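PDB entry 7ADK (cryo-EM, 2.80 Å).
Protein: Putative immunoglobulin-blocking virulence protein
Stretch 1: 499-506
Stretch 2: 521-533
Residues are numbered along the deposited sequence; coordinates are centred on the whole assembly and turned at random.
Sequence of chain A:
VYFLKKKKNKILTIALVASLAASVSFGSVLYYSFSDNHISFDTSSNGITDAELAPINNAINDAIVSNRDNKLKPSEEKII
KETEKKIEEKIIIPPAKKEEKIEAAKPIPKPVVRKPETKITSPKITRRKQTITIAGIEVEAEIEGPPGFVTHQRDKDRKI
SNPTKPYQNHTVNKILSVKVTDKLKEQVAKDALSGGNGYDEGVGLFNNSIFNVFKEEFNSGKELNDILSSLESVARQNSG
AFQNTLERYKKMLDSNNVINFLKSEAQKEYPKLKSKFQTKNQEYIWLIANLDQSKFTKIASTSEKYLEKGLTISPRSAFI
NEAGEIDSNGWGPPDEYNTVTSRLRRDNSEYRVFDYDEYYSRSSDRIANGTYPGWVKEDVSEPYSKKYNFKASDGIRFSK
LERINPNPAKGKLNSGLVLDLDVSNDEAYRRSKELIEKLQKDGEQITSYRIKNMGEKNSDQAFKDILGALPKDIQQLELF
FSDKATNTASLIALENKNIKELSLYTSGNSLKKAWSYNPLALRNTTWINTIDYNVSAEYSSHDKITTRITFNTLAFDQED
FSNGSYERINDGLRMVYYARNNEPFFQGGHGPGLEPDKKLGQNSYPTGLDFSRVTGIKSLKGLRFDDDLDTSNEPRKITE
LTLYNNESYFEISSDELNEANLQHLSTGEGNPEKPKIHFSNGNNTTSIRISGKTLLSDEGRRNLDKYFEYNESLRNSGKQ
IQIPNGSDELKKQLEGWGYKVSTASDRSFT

Stretch 1 499-506: IKELSLYT
Stretch 2, residues 521-533: ALRNTTWINTIDY

Stretch 1 enters as loop and becomes an extended strand that runs to Thr506, whereas stretch 2 has no regular strand and lies alongside it. The two run in the same direction: Lys500 faces Thr526 (CA to CA 4.4 Å), Leu502 faces Ile528 (CA to CA 4.7 Å) and Ser503 faces Asn529 (CA to CA 5.1 Å). Lys500 has positive phi (63/30); from Glu501 (-156/118) through Leu502 (-131/126) to Leu504 (-102/103) the chain is extended. In stretch 2 a type I turn from Leu522 to Thr525, closed by Thr525 N to Leu522 O at 3.1 Å, leads through Thr526 (-76/-35) into extended Trp527 (-155/122), Ile528 (-96/130) and Asn529 (-68/120). Asp532 again has positive phi (61/35).

A single bridge pairs Leu502 with Ile528. Leu502 N donates to Trp527 O (3.1 Å, 147°), and Asn529 N donates to Leu502 O (2.8 Å, 172°), so Leu502 bonds to the residues flanking Ile528, as expected of parallel chains. CA-H...O contacts reinforce the pairing, from Glu501 CA to Trp527 O and from Ile528 CA to Leu502 O, each 3.4 Å.

Leu502 (t, chi2 69°) supplies the apolar centre. Its CD2 meets Leu522 CD2 (chi1 m, chi2 t) at a tight 3.3 Å and Ile528 CG1 (chi1 m, chi2 89°) at 4.4 Å, while Leu502 CB lies 3.7 Å from Thr525 CG2. Farther along, Leu504 CG (chi1 m, chi2 t) approaches Ile528 CG2 at 4.3 Å. At the beginning of the pairing, Thr526 (m) points toward stretch 1, placing its CG2 3.8 Å from Lys500 CB; the lysine side chain is not modelled beyond CB.

Glu501, Ser503 and Tyr505 meet Trp527, Asn529 and Asp532 in a more polar arrangement. Glu501 (chi1 t, chi2 p) leaves stretch 2 along CA to CB, but its end returns: OE2 lies 3.4 Å from Trp527 CZ3, at the indole edge and near its plane. Trp527 has chi1 t and chi2 83°. Ser503 OG (chi1 -94°, between wells) donates to Glu501 OE1 at 2.6 Å and accepts from Asn529 ND2 at 3.1 Å, 153°. Asn529 (chi1 t, chi2 18°) points toward stretch 1, and its ND2 also donates to Asp532 OD2 at 3.2 Å. Tyr505 (m, chi2 -49°) donates from OH to Asp532 OD2 at 2.8 Å, with the acid (m, chi2 1°) at the ring edge. This carboxylate oxygen thus gathers the amide and the phenol.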

# COMPACT_ATOMS: atom_id res chain seq x y z
N ILE A 499 35.15 4.95 -15.13
CA ILE A 499 35.65 5.82 -16.21
C ILE A 499 34.49 6.60 -16.85
O ILE A 499 34.03 6.32 -17.95
CB ILE A 499 36.52 5.04 -17.24
CG1 ILE A 499 37.66 4.21 -16.60
CG2 ILE A 499 37.15 6.01 -18.27
CD1 ILE A 499 38.21 3.07 -17.46
N LYS A 500 34.02 7.60 -16.10
CA LYS A 500 32.92 8.49 -16.43
C LYS A 500 31.55 7.80 -16.58
O LYS A 500 30.70 8.29 -17.33
CB LYS A 500 33.31 9.38 -17.61
N GLU A 501 31.31 6.70 -15.85
CA GLU A 501 29.98 6.09 -15.83
C GLU A 501 29.70 5.26 -14.58
O GLU A 501 30.29 4.20 -14.34
CB GLU A 501 29.75 5.26 -17.09
CG GLU A 501 28.38 4.57 -17.17
CD GLU A 501 27.17 5.46 -17.45
OE1 GLU A 501 26.03 4.97 -17.34
OE2 GLU A 501 27.34 6.64 -17.80
N LEU A 502 28.70 5.69 -13.84
CA LEU A 502 27.89 4.87 -12.95
C LEU A 502 26.43 5.17 -13.25
O LEU A 502 26.03 6.33 -13.19
CB LEU A 502 28.27 5.19 -11.51
CG LEU A 502 27.46 4.47 -10.43
CD1 LEU A 502 27.74 2.99 -10.40
CD2 LEU A 502 27.83 5.05 -9.10
N SER A 503 25.63 4.17 -13.54
CA SER A 503 24.19 4.32 -13.72
C SER A 503 23.42 3.67 -12.59
O SER A 503 23.49 2.46 -12.40
CB SER A 503 23.78 3.74 -15.05
OG SER A 503 23.74 4.71 -16.05
N LEU A 504 22.71 4.49 -11.82
CA LEU A 504 21.85 4.06 -10.72
C LEU A 504 20.41 4.11 -11.22
O LEU A 504 19.85 5.20 -11.35
CB LEU A 504 22.12 4.91 -9.47
CG LEU A 504 23.58 4.97 -8.99
CD1 LEU A 504 23.67 5.68 -7.66
CD2 LEU A 504 24.20 3.59 -8.82
N TYR A 505 19.85 2.96 -11.55
CA TYR A 505 18.59 2.79 -12.28
C TYR A 505 17.59 1.97 -11.47
O TYR A 505 17.97 1.11 -10.68
CB TYR A 505 18.84 2.08 -13.62
CG TYR A 505 19.57 2.80 -14.75
CD1 TYR A 505 19.21 4.10 -15.13
CD2 TYR A 505 20.52 2.10 -15.51
CE1 TYR A 505 19.78 4.70 -16.27
CE2 TYR A 505 21.06 2.67 -16.67
CZ TYR A 505 20.69 3.97 -17.06
OH TYR A 505 21.20 4.49 -18.20
N THR A 506 16.30 2.15 -11.72
CA THR A 506 15.24 1.22 -11.28
C THR A 506 14.20 1.08 -12.37
O THR A 506 14.08 1.97 -13.21
CB THR A 506 14.49 1.62 -9.99
OG1 THR A 506 13.57 2.65 -10.19
CG2 THR A 506 15.37 2.14 -8.88
N ALA A 521 30.61 6.55 -1.17
CA ALA A 521 30.60 5.45 -2.13
C ALA A 521 30.90 5.86 -3.58
O ALA A 521 31.11 4.99 -4.42
CB ALA A 521 29.26 4.72 -2.05
N LEU A 522 30.94 7.15 -3.89
CA LEU A 522 31.14 7.66 -5.25
C LEU A 522 32.51 8.34 -5.42
O LEU A 522 32.72 9.01 -6.43
CB LEU A 522 29.98 8.61 -5.58
CG LEU A 522 28.57 8.02 -5.41
CD1 LEU A 522 27.53 9.12 -5.63
CD2 LEU A 522 28.31 6.90 -6.40
N ARG A 523 33.44 8.21 -4.46
CA ARG A 523 34.63 9.08 -4.35
C ARG A 523 35.48 9.13 -5.63
O ARG A 523 35.90 10.21 -6.03
CB ARG A 523 35.47 8.64 -3.13
CG ARG A 523 36.47 9.72 -2.73
CD ARG A 523 37.58 9.22 -1.80
NE ARG A 523 37.15 9.01 -0.41
CZ ARG A 523 36.96 9.92 0.52
NH1 ARG A 523 36.95 11.19 0.28
NH2 ARG A 523 36.80 9.55 1.74
N ASN A 524 35.67 7.99 -6.28
CA ASN A 524 36.45 7.82 -7.51
C ASN A 524 35.58 7.31 -8.69
O ASN A 524 36.02 6.59 -9.58
CB ASN A 524 37.76 7.08 -7.25
CG ASN A 524 37.60 6.01 -6.21
OD1 ASN A 524 36.88 5.05 -6.41
ND2 ASN A 524 38.18 6.19 -5.05
N THR A 525 34.32 7.76 -8.71
CA THR A 525 33.44 7.74 -9.89
C THR A 525 33.47 9.10 -10.56
O THR A 525 33.18 10.10 -9.91
CB THR A 525 32.01 7.39 -9.49
OG1 THR A 525 31.96 6.07 -9.03
CG2 THR A 525 31.01 7.49 -10.63
N THR A 526 33.81 9.16 -11.85
CA THR A 526 33.99 10.43 -12.58
C THR A 526 32.68 11.12 -12.95
O THR A 526 32.63 12.34 -12.95
CB THR A 526 34.83 10.17 -13.83
OG1 THR A 526 36.14 9.84 -13.49
CG2 THR A 526 34.92 11.33 -14.82
N TRP A 527 31.62 10.35 -13.27
CA TRP A 527 30.30 10.88 -13.67
C TRP A 527 29.19 9.88 -13.36
O TRP A 527 29.23 8.74 -13.84
CB TRP A 527 30.34 11.28 -15.16
CG TRP A 527 29.14 11.98 -15.73
CD1 TRP A 527 28.88 13.30 -15.63
CD2 TRP A 527 28.05 11.43 -16.54
NE1 TRP A 527 27.72 13.61 -16.32
CE2 TRP A 527 27.18 12.50 -16.90
CE3 TRP A 527 27.73 10.15 -17.03
CZ2 TRP A 527 26.05 12.31 -17.71
CZ3 TRP A 527 26.61 9.96 -17.85
CH2 TRP A 527 25.77 11.03 -18.20
N ILE A 528 28.20 10.26 -12.56
CA ILE A 528 27.02 9.44 -12.27
C ILE A 528 25.92 9.89 -13.23
O ILE A 528 25.66 11.08 -13.37
CB ILE A 528 26.55 9.54 -10.79
CG1 ILE A 528 27.67 9.38 -9.75
CG2 ILE A 528 25.48 8.48 -10.51
CD1 ILE A 528 28.38 10.66 -9.36
N ASN A 529 25.28 8.95 -13.91
CA ASN A 529 24.30 9.23 -14.95
C ASN A 529 23.04 9.87 -14.37
O ASN A 529 22.34 9.29 -13.53
CB ASN A 529 23.99 7.97 -15.75
CG ASN A 529 23.14 8.24 -16.97
OD1 ASN A 529 23.03 9.35 -17.46
ND2 ASN A 529 22.51 7.22 -17.49
N THR A 530 22.78 11.08 -14.85
CA THR A 530 21.75 12.03 -14.41
C THR A 530 20.79 12.43 -15.54
O THR A 530 19.72 12.98 -15.32
CB THR A 530 22.49 13.25 -13.85
OG1 THR A 530 21.61 14.12 -13.20
CG2 THR A 530 23.26 14.02 -14.94
N ILE A 531 21.21 12.12 -16.76
CA ILE A 531 20.38 12.04 -17.97
C ILE A 531 19.60 10.71 -17.89
O ILE A 531 19.66 10.05 -16.86
CB ILE A 531 21.33 12.21 -19.19
CG1 ILE A 531 22.01 13.59 -19.13
CG2 ILE A 531 20.65 12.05 -20.55
CD1 ILE A 531 23.19 13.79 -20.07
N ASP A 532 18.84 10.29 -18.89
CA ASP A 532 18.04 9.06 -18.81
C ASP A 532 16.98 9.12 -17.69
O ASP A 532 16.66 8.15 -17.02
CB ASP A 532 18.92 7.79 -18.80
CG ASP A 532 19.86 7.58 -19.98
OD1 ASP A 532 19.94 8.41 -20.91
OD2 ASP A 532 20.60 6.57 -19.95
N TYR A 533 16.43 10.32 -17.48
CA TYR A 533 15.35 10.64 -16.56
C TYR A 533 13.99 10.55 -17.27
O TYR A 533 13.67 11.39 -18.12
CB TYR A 533 15.60 12.03 -16.00
CG TYR A 533 14.49 12.61 -15.16
CD1 TYR A 533 14.38 12.28 -13.80
CD2 TYR A 533 13.59 13.52 -15.73
CE1 TYR A 533 13.42 12.91 -13.00
CE2 TYR A 533 12.63 14.16 -14.93
CZ TYR A 533 12.56 13.88 -13.56
OH TYR A 533 11.67 14.52 -12.77